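Local coordinates for LysR family transcriptional regulator (Vibrio vulnificus, PDB 5B7H), which probably binds DNA as an OxyR-type transcription factor of the LysR family, the chain here being its C-terminal regulatory domain, at residues 21-26 against 122-127; 29-34 against 68-73; 83-88 against 213-218; 90-95 against 104-109; 151-156 against 163-168. The protein carries 1 engineered substitution. All blocks are in the same frame, centred on the assembly; numbering follows the deposited sequence. Where two conformers were deposited one is given.

Four of the five contacts are buried; interaction 3 lies at the surface, where a salt bridge and waters join beside a small apolar contact. Interactions 1 and 2 touch, since strands 16-22 and 68-73 are neighbours in the sheet, yet interaction 1 is polar, built round a sulfate, while interaction 2 is wholly aliphatic. Interactions 3 and 4 draw on successive parts of the long strand 81-95, their centres about 27 Å apart. Strand 163-166 of interaction 5 pairs with that strand, so interactions 4 and 5 lie side by side, about 12 Å between centres, and both are chiefly apolar. Residues of interactions 2 and 5 also meet the second subunit.

Interaction 1. Residues 21-26 against 122-127. Engineered in segment 122-127: Ser124 (natural residue Cys). With SO4 (sulfate ion), chain C.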
# COMPACT_ATOMS: atom_id res chain seq x y z
N GLY A 21 -2.79 5.47 -14.36
CA GLY A 21 -3.30 4.51 -13.41
C GLY A 21 -2.31 3.37 -13.25
O GLY A 21 -1.63 2.99 -14.20
N CYS A 22 -2.27 2.79 -12.07
CA CYS A 22 -1.35 1.69 -11.82
C CYS A 22 -1.90 0.79 -10.72
O CYS A 22 -2.61 1.26 -9.82
CB CYS A 22 -0.01 2.31 -11.40
SG CYS A 22 1.38 1.12 -11.27
N ILE A 23 -1.60 -0.51 -10.81
CA ILE A 23 -2.12 -1.51 -9.86
C ILE A 23 -1.39 -1.50 -8.52
O ILE A 23 -0.22 -1.09 -8.42
CB ILE A 23 -2.10 -2.93 -10.46
CG1 ILE A 23 -0.70 -3.33 -10.85
CG2 ILE A 23 -3.07 -2.97 -11.68
CD1 ILE A 23 -0.63 -4.82 -11.26
N PRO A 24 -2.04 -1.99 -7.46
CA PRO A 24 -1.44 -1.90 -6.13
C PRO A 24 -0.12 -2.63 -5.95
O PRO A 24 0.64 -2.23 -5.07
CB PRO A 24 -2.52 -2.49 -5.21
CG PRO A 24 -3.78 -2.25 -5.95
CD PRO A 24 -3.43 -2.47 -7.40
N THR A 25 0.18 -3.71 -6.69
CA THR A 25 1.47 -4.41 -6.50
C THR A 25 2.56 -3.86 -7.40
O THR A 25 3.66 -4.46 -7.48
CB THR A 25 1.33 -5.93 -6.70
OG1 THR A 25 0.90 -6.24 -8.03
CG2 THR A 25 0.33 -6.50 -5.67
N ILE A 26 2.31 -2.76 -8.12
CA ILE A 26 3.35 -2.04 -8.85
C ILE A 26 3.51 -0.63 -8.31
O ILE A 26 4.63 -0.17 -8.08
CB ILE A 26 3.05 -2.00 -10.37
CG1 ILE A 26 3.01 -3.41 -10.97
CG2 ILE A 26 4.10 -1.12 -11.07
CD1 ILE A 26 2.61 -3.39 -12.46
N GLU A 122 -9.32 -10.21 -7.27
CA GLU A 122 -9.23 -8.88 -7.90
C GLU A 122 -7.78 -8.47 -8.18
O GLU A 122 -7.55 -7.59 -9.02
CB GLU A 122 -9.95 -7.80 -7.07
CG GLU A 122 -11.49 -7.84 -7.25
CD GLU A 122 -11.92 -7.44 -8.66
OE1 GLU A 122 -11.38 -6.43 -9.18
OE2 GLU A 122 -12.77 -8.14 -9.27
N HIS A 123 -6.82 -9.16 -7.54
CA HIS A 123 -5.40 -8.90 -7.66
C HIS A 123 -4.76 -9.78 -8.74
O HIS A 123 -4.79 -11.03 -8.72
CB HIS A 123 -4.72 -9.10 -6.32
CG HIS A 123 -5.32 -8.25 -5.24
ND1 HIS A 123 -4.94 -6.95 -5.01
CD2 HIS A 123 -6.32 -8.51 -4.37
CE1 HIS A 123 -5.68 -6.45 -4.03
NE2 HIS A 123 -6.52 -7.38 -3.62
N SER A 124 -4.17 -9.11 -9.71
CA SER A 124 -3.47 -9.84 -10.76
C SER A 124 -2.25 -10.61 -10.26
O SER A 124 -1.85 -11.59 -10.93
CB SER A 124 -3.08 -8.87 -11.90
OG SER A 124 -2.11 -7.95 -11.39
N LEU A 125 -1.66 -10.22 -9.12
CA LEU A 125 -0.49 -10.91 -8.60
C LEU A 125 -0.75 -12.40 -8.44
O LEU A 125 0.11 -13.24 -8.77
CB LEU A 125 -0.01 -10.28 -7.29
CG LEU A 125 1.32 -10.86 -6.80
CD1 LEU A 125 2.46 -10.32 -7.71
CD2 LEU A 125 1.57 -10.43 -5.38
N THR A 126 -1.96 -12.75 -7.96
CA THR A 126 -2.25 -14.17 -7.73
C THR A 126 -2.31 -14.97 -9.02
O THR A 126 -1.65 -16.02 -9.12
CB THR A 126 -3.54 -14.25 -6.94
OG1 THR A 126 -3.28 -13.73 -5.63
CG2 THR A 126 -3.99 -15.70 -6.78
N GLU A 127 -3.03 -14.49 -10.05
CA GLU A 127 -3.10 -15.31 -11.27
C GLU A 127 -1.74 -15.39 -11.93
O GLU A 127 -1.36 -16.44 -12.44
CB GLU A 127 -4.12 -14.77 -12.27
CG GLU A 127 -4.13 -13.26 -12.37
CD GLU A 127 -5.29 -12.72 -13.21
OE1 GLU A 127 -5.59 -13.31 -14.27
OE2 GLU A 127 -5.92 -11.73 -12.77
S SO4 C . -2.69 -6.39 -7.91
O1 SO4 C . -3.47 -6.50 -9.21
O2 SO4 C . -2.23 -7.77 -7.59
O3 SO4 C . -1.63 -5.43 -8.12
O4 SO4 C . -3.59 -5.91 -6.88
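Thr25, in the loop that follows strand 16-22, faces Leu125 near the start of helix 124-132, with 7.1 Å between their CA atoms and a sulfate, probably from the crystallisation liquor, lodged between the segments. From the 21-26 side one oxygen is held twice: SO4 O3 takes Thr25 N at 2.9 Å and Thr25 OG1 at 2.7 Å. The hydroxyl reaches it because OG1 stands between the backbone N and carbonyl carbon (chi1 62°), and it also bonds to Arg192. From 122-127, Ser124 N reaches SO4 O1 at 2.7 Å and Leu125 N reaches SO4 O2 at 2.9 Å, the latter nearly straight at 164°. Ser124 OG, an engineered hydroxyl where the natural residue is Cys, adds a bond to SO4 O1 at 3.0 Å. The His123 ring meets the ion at its edge, ND1 giving a short 2.5 Å bond to SO4 O4. Alongside these polar bonds Ile23 CD1 comes within 3.5 Å of Ser124 OG, and Thr25 CG2 rests on Leu125 CB. Backbone N-H groups at a helix start, joined by hydroxyls and an imidazole, make an anion-binding pocket, here at the natural cysteine's position, probably the peroxide-sensing site as in other OxyR proteins.

Interaction 2. Residues 29-34 against 68-73; sequences FLLCDL and VLILAL
Ile70 turns both its branches to helix 27-41 through its first torsion: CG1 lies anti to the carbonyl carbon (chi1 -62°) and CG2 anti to the backbone N, so that CD1 and CG2 reach different leucines. Leu30 and Leu34, one helical turn apart, both hold CG anti to the backbone N, which sends their CD2 methyls down to the strand. Leu34 meets Ile70 tip to tip, CD2 to CD1 at 4.1 Å. Leu30 instead comes across at a slant, its CD2 4.0 Å from Ile70 CG2, in one of its two modelled conformers. Leu31 leaves its backbone to one side of the strand and slides past the isoleucine in the opposite direction, yet its CD2 still comes within 4.0 Å of Ile70 CD1. One methyl of the strand is thus shared by two leucines and the other is taken by a third.

The segment axes approach to 11.4 Å at 137°, a helix laid over a sheet strand with a layer of side chains between. Leu20 of the adjoining parallel strand touches Leu31 and Ile70, and helix 205-217 adds Val215, Leu211 and Val214 alongside Leu30 and Leu34. Leu31 also packs against Gln154 of the second subunit. Every touching atom here is a methyl carbon of a buried residue, which implies cohesion by dispersion and exclusion of water, without the directional demands of a polar bond.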
# COMPACT_ATOMS: atom_id res chain seq x y z
N PHE A 29 6.10 0.84 -5.74
CA PHE A 29 7.51 0.52 -5.98
C PHE A 29 7.98 1.29 -7.22
O PHE A 29 8.68 2.30 -7.10
CB PHE A 29 7.62 -1.00 -6.11
CG PHE A 29 6.81 -1.75 -5.03
CD1 PHE A 29 7.08 -1.57 -3.67
CD2 PHE A 29 5.76 -2.57 -5.40
CE1 PHE A 29 6.34 -2.23 -2.69
CE2 PHE A 29 5.01 -3.23 -4.44
CZ PHE A 29 5.30 -3.05 -3.07
N LEU A 30 7.51 0.90 -8.40
CA LEU A 30 8.03 1.46 -9.64
C LEU A 30 7.76 2.95 -9.78
O LEU A 30 8.58 3.66 -10.39
CB LEU A 30 7.38 0.70 -10.80
CG LEU A 30 7.62 1.18 -12.22
CD1 LEU A 30 9.09 1.00 -12.59
CD2 LEU A 30 6.72 0.36 -13.20
N LEU A 31 6.62 3.45 -9.29
CA LEU A 31 6.31 4.86 -9.55
C LEU A 31 7.21 5.81 -8.80
O LEU A 31 7.42 6.93 -9.28
CB LEU A 31 4.83 5.16 -9.23
CG LEU A 31 3.85 4.40 -10.12
CD1 LEU A 31 2.42 4.84 -9.69
CD2 LEU A 31 4.06 4.67 -11.62
N CYS A 32 7.79 5.39 -7.68
CA CYS A 32 8.75 6.24 -7.00
C CYS A 32 9.91 6.52 -7.93
O CYS A 32 10.35 7.68 -8.09
CB CYS A 32 9.29 5.51 -5.75
SG CYS A 32 8.09 5.25 -4.42
N ASP A 33 10.41 5.46 -8.59
CA ASP A 33 11.56 5.59 -9.50
C ASP A 33 11.17 6.40 -10.73
O ASP A 33 11.95 7.25 -11.20
CB ASP A 33 12.02 4.20 -9.97
CG ASP A 33 12.47 3.27 -8.84
OD1 ASP A 33 12.19 2.04 -8.98
OD2 ASP A 33 13.10 3.75 -7.86
N LEU A 34 9.96 6.16 -11.24
CA LEU A 34 9.48 6.90 -12.41
C LEU A 34 9.43 8.39 -12.12
O LEU A 34 9.89 9.20 -12.94
CB LEU A 34 8.12 6.32 -12.87
CG LEU A 34 7.54 7.06 -14.08
CD1 LEU A 34 8.43 6.99 -15.31
CD2 LEU A 34 6.10 6.47 -14.39
N VAL A 68 -3.37 6.63 -19.45
CA VAL A 68 -2.51 5.48 -19.67
C VAL A 68 -2.42 4.72 -18.36
O VAL A 68 -2.56 5.29 -17.28
CB VAL A 68 -1.11 5.93 -20.18
CG1 VAL A 68 -0.40 6.83 -19.12
CG2 VAL A 68 -0.21 4.79 -20.61
N LEU A 69 -2.20 3.42 -18.46
CA LEU A 69 -2.07 2.53 -17.31
C LEU A 69 -0.72 1.85 -17.37
O LEU A 69 -0.19 1.57 -18.45
CB LEU A 69 -3.13 1.41 -17.32
CG LEU A 69 -4.58 1.86 -17.59
CD1 LEU A 69 -5.50 0.61 -17.67
CD2 LEU A 69 -5.02 2.86 -16.50
N ILE A 70 -0.19 1.54 -16.19
CA ILE A 70 0.91 0.59 -16.03
C ILE A 70 0.30 -0.61 -15.34
O ILE A 70 -0.18 -0.51 -14.18
CB ILE A 70 2.10 1.19 -15.27
CG1 ILE A 70 2.70 2.38 -16.05
CG2 ILE A 70 3.11 0.08 -15.01
CD1 ILE A 70 3.89 3.14 -15.29
N LEU A 71 0.28 -1.73 -16.05
CA LEU A 71 -0.35 -2.96 -15.59
C LEU A 71 0.67 -4.08 -15.59
O LEU A 71 1.71 -4.02 -16.25
CB LEU A 71 -1.50 -3.38 -16.55
CG LEU A 71 -2.71 -2.44 -16.71
CD1 LEU A 71 -3.78 -3.08 -17.55
CD2 LEU A 71 -3.27 -2.10 -15.34
N ALA A 72 0.35 -5.13 -14.83
CA ALA A 72 0.96 -6.44 -15.05
C ALA A 72 0.18 -7.19 -16.14
O ALA A 72 -1.06 -7.22 -16.13
CB ALA A 72 0.99 -7.24 -13.74
N LEU A 73 0.92 -7.76 -17.10
CA LEU A 73 0.31 -8.46 -18.23
C LEU A 73 0.73 -9.93 -18.19
O LEU A 73 1.78 -10.27 -17.64
CB LEU A 73 0.76 -7.80 -19.54
CG LEU A 73 0.30 -6.34 -19.74
CD1 LEU A 73 0.84 -5.90 -21.13
CD2 LEU A 73 -1.21 -6.11 -19.66

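Interaction 3. Residues 83-88 against 213-218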
# COMPACT_ATOMS: atom_id res chain seq x y z
N ARG A 83 2.01 -2.05 -24.73
CA ARG A 83 3.42 -2.22 -24.99
C ARG A 83 4.04 -2.81 -23.74
O ARG A 83 4.00 -2.17 -22.68
CB ARG A 83 4.06 -0.85 -25.28
CG ARG A 83 5.51 -0.94 -25.60
CD ARG A 83 5.98 0.34 -26.33
NE ARG A 83 7.41 0.35 -26.33
CZ ARG A 83 8.13 1.32 -26.83
NH1 ARG A 83 7.52 2.40 -27.33
NH2 ARG A 83 9.45 1.23 -26.74
N VAL A 84 4.63 -4.00 -23.83
CA VAL A 84 5.38 -4.59 -22.73
C VAL A 84 6.73 -3.91 -22.64
O VAL A 84 7.43 -3.75 -23.64
CB VAL A 84 5.56 -6.09 -22.97
CG1 VAL A 84 6.54 -6.70 -21.96
CG2 VAL A 84 4.18 -6.76 -22.90
N VAL A 85 7.11 -3.53 -21.42
CA VAL A 85 8.32 -2.73 -21.21
C VAL A 85 9.34 -3.44 -20.36
O VAL A 85 10.51 -2.99 -20.32
CB VAL A 85 7.99 -1.35 -20.60
CG1 VAL A 85 7.21 -0.49 -21.63
CG2 VAL A 85 7.16 -1.49 -19.26
N GLY A 86 8.97 -4.50 -19.69
CA GLY A 86 9.99 -5.27 -18.97
C GLY A 86 9.37 -6.43 -18.21
O GLY A 86 8.17 -6.69 -18.29
N GLN A 87 10.23 -7.15 -17.50
CA GLN A 87 9.82 -8.34 -16.77
C GLN A 87 10.23 -8.14 -15.31
O GLN A 87 11.32 -7.61 -15.05
CB GLN A 87 10.55 -9.57 -17.37
CG GLN A 87 10.07 -9.97 -18.78
CD GLN A 87 10.48 -8.96 -19.85
OE1 GLN A 87 11.67 -8.63 -19.98
NE2 GLN A 87 9.48 -8.42 -20.60
N ASP A 88 9.38 -8.58 -14.39
CA ASP A 88 9.57 -8.41 -12.96
C ASP A 88 9.58 -9.82 -12.38
O ASP A 88 8.54 -10.49 -12.36
CB ASP A 88 8.37 -7.58 -12.45
CG ASP A 88 8.41 -7.22 -10.95
OD1 ASP A 88 9.50 -7.10 -10.32
OD2 ASP A 88 7.27 -7.01 -10.43
N GLU A 213 9.66 3.99 -22.93
CA GLU A 213 11.13 3.89 -22.92
C GLU A 213 11.69 4.16 -21.54
O GLU A 213 12.59 3.43 -21.06
CB GLU A 213 11.73 4.89 -23.91
CG GLU A 213 11.24 4.70 -25.34
CD GLU A 213 11.69 3.39 -25.94
OE1 GLU A 213 12.58 2.73 -25.35
OE2 GLU A 213 11.16 3.03 -27.02
N VAL A 214 11.17 5.19 -20.87
CA VAL A 214 11.63 5.52 -19.51
C VAL A 214 11.37 4.37 -18.54
O VAL A 214 12.25 3.94 -17.79
CB VAL A 214 10.94 6.81 -19.03
CG1 VAL A 214 11.31 7.04 -17.57
CG2 VAL A 214 11.39 8.01 -19.86
N VAL A 215 10.16 3.81 -18.58
CA VAL A 215 9.82 2.73 -17.67
C VAL A 215 10.66 1.51 -17.96
O VAL A 215 11.12 0.84 -17.03
CB VAL A 215 8.31 2.43 -17.77
CG1 VAL A 215 7.95 1.19 -16.93
CG2 VAL A 215 7.52 3.64 -17.33
N SER A 216 10.88 1.20 -19.25
CA SER A 216 11.71 0.05 -19.59
C SER A 216 13.09 0.14 -18.95
O SER A 216 13.66 -0.88 -18.55
CB SER A 216 11.79 -0.07 -21.12
OG SER A 216 12.80 0.76 -21.66
N GLU A 217 13.62 1.36 -18.80
CA GLU A 217 14.95 1.52 -18.19
C GLU A 217 14.93 1.31 -16.67
O GLU A 217 16.00 1.07 -16.08
CB GLU A 217 15.53 2.89 -18.56
CG GLU A 217 15.83 3.05 -20.05
CD GLU A 217 15.77 4.52 -20.54
OE1 GLU A 217 15.77 5.45 -19.69
OE2 GLU A 217 15.72 4.75 -21.77
N LEU A 218 13.77 1.32 -16.04
CA LEU A 218 13.65 1.09 -14.60
C LEU A 218 13.43 -0.36 -14.23
O LEU A 218 13.37 -0.68 -13.04
CB LEU A 218 12.45 1.89 -14.06
CG LEU A 218 12.61 3.39 -14.33
CD1 LEU A 218 11.33 4.09 -14.02
CD2 LEU A 218 13.76 3.97 -13.52
O HOH W 1 9.36 4.20 -28.36
O HOH W 2 13.14 -3.57 -19.34
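Arg83 and Glu213 form a salt bridge, NH2 to OE2 at 2.5 Å, a length so short that its exact value is doubtful. The two side chains cross at about a right angle and their flat groups are 75° apart, so a single carboxylate oxygen meets the guanidinium edge. Water 1 joins the pair a second way, accepting from Arg83 NH1 at 2.8 Å and donating to Glu213 OE2. Beside this bridge Val85 CG2 packs on Val215 CG1 at 3.6 Å, and Ser216 CA makes a CA-H...O contact of 3.3 Å with Val85 O. Water 2 lies between Val85 O and Ser216 O, 2.9 Å from the latter.

In the next shell, an extended Arg83 also bonds through NH1 to Asn209, which helps fix its guanidinium. Glu213 reaches back by a bend at chi2 (-66°), and its carbonyl O receives Ser216 OG, in one of two conformers, at 2.7 Å. Ala212 of the same helix and Leu196 of strand 180-198 also touch Val85. The helix runs almost parallel to the strand, 10° between segment axes, and the strand is irregular here: Val85 and Gly86 both face Ile194 of strand 180-198, a classic beta bulge.

Interaction 4. Residues 90-95 against 104-109; sequences FKMVIS and VPIKYD
Tyr108, whose ring meets Met92, has its hydroxyl bonded to the carbonyl oxygen of Cys133, a link that fixes the far end of the ring. The contact proper is made by the thioether sulfur of Met92, which sits beside two neighbours at once. Met92 SD lies 4.2 Å from Tyr108 CE1, approaching the ring obliquely, and 4.2 Å from Ile106 CG2. In the methionine, CG is anti to the carbonyl carbon (chi1 -60°) and the chain is extended at chi2 (-171°), which carries SD out to the loop; the bend at chi3 only turns the terminal methyl. Ile106 offers CG2, the branch that lies anti to its backbone N.

Segment 104-109 runs beside strand 81-95 without pairing to it: the cis bond before Pro105 falls within it, and a 3-10 turn begins at Tyr108. Phe164 of strand 163-166 touches both Met92 and Tyr108, and Pro186 also packs on the tyrosine. Sulfur, methyl and ring carbon meet here mainly by dispersion, while the tyrosine's polar end is satisfied by a backbone carbonyl; this implies that the loop is held to the sheet by apolar fit, with the Tyr108 hydroxyl bond helping to fix the ring.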
# COMPACT_ATOMS: atom_id res chain seq x y z
N PHE A 90 9.57 -13.18 -9.96
CA PHE A 90 8.92 -13.58 -8.72
C PHE A 90 9.93 -14.28 -7.82
O PHE A 90 10.82 -15.02 -8.29
CB PHE A 90 7.79 -14.58 -9.00
CG PHE A 90 6.55 -13.95 -9.57
CD1 PHE A 90 6.07 -14.32 -10.79
CD2 PHE A 90 5.88 -12.98 -8.86
CE1 PHE A 90 4.91 -13.72 -11.31
CE2 PHE A 90 4.72 -12.39 -9.40
CZ PHE A 90 4.24 -12.78 -10.62
N LYS A 91 9.79 -14.05 -6.53
CA LYS A 91 10.50 -14.84 -5.54
C LYS A 91 9.48 -15.38 -4.55
O LYS A 91 8.32 -14.98 -4.54
CB LYS A 91 11.47 -13.96 -4.76
CG LYS A 91 12.60 -13.37 -5.64
CD LYS A 91 13.53 -14.47 -6.06
CE LYS A 91 14.87 -13.87 -6.46
NZ LYS A 91 14.72 -13.19 -7.73
N MET A 92 9.89 -16.35 -3.75
CA MET A 92 9.10 -16.73 -2.59
C MET A 92 9.76 -16.18 -1.34
O MET A 92 10.96 -15.91 -1.30
CB MET A 92 8.95 -18.26 -2.53
CG MET A 92 8.27 -18.81 -3.78
SD MET A 92 7.83 -20.55 -3.65
CE MET A 92 6.52 -20.41 -2.41
N VAL A 93 8.97 -16.04 -0.28
CA VAL A 93 9.52 -15.56 0.98
C VAL A 93 9.00 -16.45 2.10
O VAL A 93 7.88 -16.95 2.05
CB VAL A 93 9.19 -14.08 1.31
CG1 VAL A 93 9.96 -13.10 0.47
CG2 VAL A 93 7.67 -13.83 1.18
N ILE A 94 9.83 -16.65 3.11
CA ILE A 94 9.44 -17.33 4.35
C ILE A 94 10.10 -16.59 5.51
O ILE A 94 11.09 -15.87 5.36
CB ILE A 94 9.88 -18.81 4.38
CG1 ILE A 94 11.41 -18.94 4.36
CG2 ILE A 94 9.27 -19.54 3.21
CD1 ILE A 94 11.92 -20.42 4.37
N SER A 95 9.54 -16.76 6.70
CA SER A 95 10.23 -16.18 7.84
C SER A 95 11.52 -16.94 8.16
O SER A 95 11.62 -18.16 7.98
CB SER A 95 9.32 -16.15 9.06
OG SER A 95 9.10 -17.47 9.50
N VAL A 104 14.55 -25.96 1.31
CA VAL A 104 14.96 -25.23 0.12
C VAL A 104 15.96 -26.11 -0.64
O VAL A 104 16.90 -26.62 -0.02
CB VAL A 104 15.61 -23.88 0.47
CG1 VAL A 104 16.13 -23.18 -0.78
CG2 VAL A 104 14.61 -22.99 1.27
N PRO A 105 15.81 -26.32 -1.96
CA PRO A 105 14.79 -25.72 -2.85
C PRO A 105 13.37 -26.11 -2.47
O PRO A 105 13.14 -27.24 -2.00
CB PRO A 105 15.10 -26.33 -4.23
CG PRO A 105 16.45 -26.92 -4.11
CD PRO A 105 16.62 -27.31 -2.67
N ILE A 106 12.45 -25.17 -2.67
CA ILE A 106 11.04 -25.42 -2.42
C ILE A 106 10.53 -26.43 -3.43
O ILE A 106 10.75 -26.31 -4.64
CB ILE A 106 10.24 -24.12 -2.54
CG1 ILE A 106 10.75 -23.11 -1.54
CG2 ILE A 106 8.75 -24.40 -2.27
CD1 ILE A 106 10.49 -23.56 -0.18
N LYS A 107 9.82 -27.42 -2.93
CA LYS A 107 9.01 -28.32 -3.75
C LYS A 107 7.61 -28.23 -3.17
O LYS A 107 7.42 -28.47 -1.97
CB LYS A 107 9.55 -29.75 -3.64
CG LYS A 107 8.82 -30.76 -4.47
CD LYS A 107 9.38 -32.16 -4.16
CE LYS A 107 8.98 -33.18 -5.22
NZ LYS A 107 7.52 -33.40 -5.25
N TYR A 108 6.62 -27.87 -4.01
CA TYR A 108 5.29 -27.60 -3.46
C TYR A 108 4.72 -28.83 -2.76
O TYR A 108 4.04 -28.69 -1.73
CB TYR A 108 4.33 -27.18 -4.57
CG TYR A 108 4.68 -25.90 -5.26
CD1 TYR A 108 5.06 -24.77 -4.54
CD2 TYR A 108 4.61 -25.81 -6.63
CE1 TYR A 108 5.37 -23.58 -5.20
CE2 TYR A 108 4.90 -24.63 -7.30
CZ TYR A 108 5.27 -23.52 -6.58
OH TYR A 108 5.60 -22.34 -7.23
N ASP A 109 4.96 -30.03 -3.30
CA ASP A 109 4.40 -31.24 -2.71
C ASP A 109 4.89 -31.49 -1.29
O ASP A 109 4.22 -32.22 -0.54
CB ASP A 109 4.73 -32.48 -3.57
CG ASP A 109 3.88 -33.68 -3.21
OD1 ASP A 109 4.44 -34.76 -2.94
OD2 ASP A 109 2.63 -33.51 -3.14

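Interaction 5. Residues 151-156 against 163-168; sequences TLVQMV and TFIPQM
Helix 149-157 lies over strand 163-166, Val156 and Thr163 being the nearest pair with CA atoms 7.2 Å apart; the segment axes pass at 9.5 Å and the directions differ by 132°. Thr163 is the residue most enclosed by the helix. Leu152 meets it tip to tip, CD2 coming to 3.5 Å from Thr163 OG1, a contact of methyl with hydroxyl. That hydroxyl is satisfied by the carbonyl of Phe117, towards which it is turned by lying anti to the backbone N (chi1 -164°). The threonine methyl stands on the other branch, and there Val156 CG2 slants in to 3.8 Å from Thr163 CG2.

The strand is an edge of the mixed sheet within this chain, pairing with strand 81-95 through backbone bonds of Thr163 to Val93 and Ile165 to Lys91. The helix covers one face here, within the periplasmic-binding-protein-like fold of LysR effector domains; Phe164 points away from it and touches Ala129 of helix 124-132.

Further along the strand Val153 and Ile165 cross at about a right angle. Val153 CG2 and Ile165 CD1 approach to 3.4 Å, though this tightness is doubtful because Ile165 has two conformers. Pro166, the last residue of the strand, is at the N-cap position of the next helix. Gln154 NE2 of helix 149-157 is hydrogen-bonded to the carbonyl oxygen of Ala27 of the second subunit, and Met155 packs on Leu47 of that subunit.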
# COMPACT_ATOMS: atom_id res chain seq x y z
N THR A 151 0.06 -6.71 3.95
CA THR A 151 -0.47 -7.59 5.00
C THR A 151 -0.21 -9.06 4.69
O THR A 151 -0.02 -9.87 5.61
CB THR A 151 -1.95 -7.31 5.30
OG1 THR A 151 -2.73 -7.46 4.11
CG2 THR A 151 -2.15 -5.92 5.92
N LEU A 152 -0.13 -9.41 3.41
CA LEU A 152 0.31 -10.74 3.04
C LEU A 152 1.71 -11.03 3.57
O LEU A 152 1.97 -12.08 4.19
CB LEU A 152 0.28 -10.85 1.51
CG LEU A 152 0.78 -12.13 0.85
CD1 LEU A 152 0.03 -13.32 1.37
CD2 LEU A 152 0.64 -11.95 -0.68
N VAL A 153 2.64 -10.11 3.32
CA VAL A 153 4.01 -10.31 3.77
C VAL A 153 4.08 -10.34 5.29
O VAL A 153 4.86 -11.12 5.88
CB VAL A 153 4.87 -9.19 3.18
CG1 VAL A 153 6.24 -9.14 3.92
CG2 VAL A 153 5.02 -9.44 1.65
N GLN A 154 3.26 -9.52 5.97
CA GLN A 154 3.24 -9.55 7.43
C GLN A 154 2.77 -10.90 7.96
O GLN A 154 3.30 -11.39 8.96
CB GLN A 154 2.37 -8.44 7.99
CG GLN A 154 2.99 -7.04 7.78
CD GLN A 154 1.97 -5.92 7.68
OE1 GLN A 154 0.74 -6.16 7.70
NE2 GLN A 154 2.46 -4.71 7.49
N MET A 155 1.78 -11.53 7.32
CA MET A 155 1.39 -12.88 7.77
C MET A 155 2.52 -13.88 7.58
O MET A 155 2.74 -14.75 8.44
CB MET A 155 0.13 -13.37 7.05
CG MET A 155 -1.11 -12.62 7.50
SD MET A 155 -2.64 -13.28 6.84
CE MET A 155 -2.57 -12.73 5.13
N VAL A 156 3.27 -13.77 6.47
CA VAL A 156 4.43 -14.64 6.30
C VAL A 156 5.45 -14.34 7.38
O VAL A 156 6.06 -15.26 7.95
CB VAL A 156 4.99 -14.46 4.87
CG1 VAL A 156 6.34 -15.21 4.72
CG2 VAL A 156 3.98 -15.02 3.84
N THR A 163 4.69 -17.16 0.50
CA THR A 163 3.94 -16.57 -0.61
C THR A 163 4.93 -16.14 -1.68
O THR A 163 6.15 -16.25 -1.50
CB THR A 163 3.12 -15.36 -0.12
OG1 THR A 163 2.12 -15.06 -1.13
CG2 THR A 163 4.02 -14.12 0.14
N PHE A 164 4.39 -15.67 -2.79
CA PHE A 164 5.13 -15.12 -3.94
C PHE A 164 5.13 -13.61 -3.87
O PHE A 164 4.09 -12.99 -3.64
CB PHE A 164 4.49 -15.55 -5.26
CG PHE A 164 4.23 -17.04 -5.38
CD1 PHE A 164 2.98 -17.58 -5.14
CD2 PHE A 164 5.25 -17.91 -5.76
CE1 PHE A 164 2.75 -18.93 -5.29
CE2 PHE A 164 5.03 -19.28 -5.89
CZ PHE A 164 3.78 -19.79 -5.64
N ILE A 165 6.30 -13.02 -4.12
CA ILE A 165 6.53 -11.57 -4.05
C ILE A 165 7.24 -11.09 -5.31
O ILE A 165 8.22 -11.72 -5.73
CB ILE A 165 7.41 -11.20 -2.83
CG1 ILE A 165 6.71 -11.62 -1.53
CG2 ILE A 165 7.61 -9.69 -2.76
CD1 ILE A 165 5.31 -11.00 -1.41
N PRO A 166 6.84 -9.97 -5.90
CA PRO A 166 7.59 -9.46 -7.06
C PRO A 166 8.89 -8.80 -6.63
O PRO A 166 9.01 -8.17 -5.57
CB PRO A 166 6.61 -8.43 -7.65
CG PRO A 166 5.81 -7.94 -6.50
CD PRO A 166 5.70 -9.12 -5.52
N GLN A 167 9.88 -8.95 -7.52
CA GLN A 167 11.20 -8.42 -7.29
C GLN A 167 11.18 -6.94 -7.02
O GLN A 167 11.92 -6.46 -6.15
CB GLN A 167 12.13 -8.74 -8.45
CG GLN A 167 13.60 -8.41 -8.10
CD GLN A 167 14.14 -9.27 -6.98
OE1 GLN A 167 13.94 -10.49 -6.98
NE2 GLN A 167 14.86 -8.66 -6.04
N MET A 168 10.30 -6.19 -7.72
CA MET A 168 10.35 -4.75 -7.48
C MET A 168 9.99 -4.39 -6.04
O MET A 168 10.44 -3.36 -5.52
CB MET A 168 9.50 -3.97 -8.49
CG MET A 168 8.02 -4.34 -8.43
SD MET A 168 6.98 -3.22 -9.45
CE MET A 168 7.59 -3.64 -11.10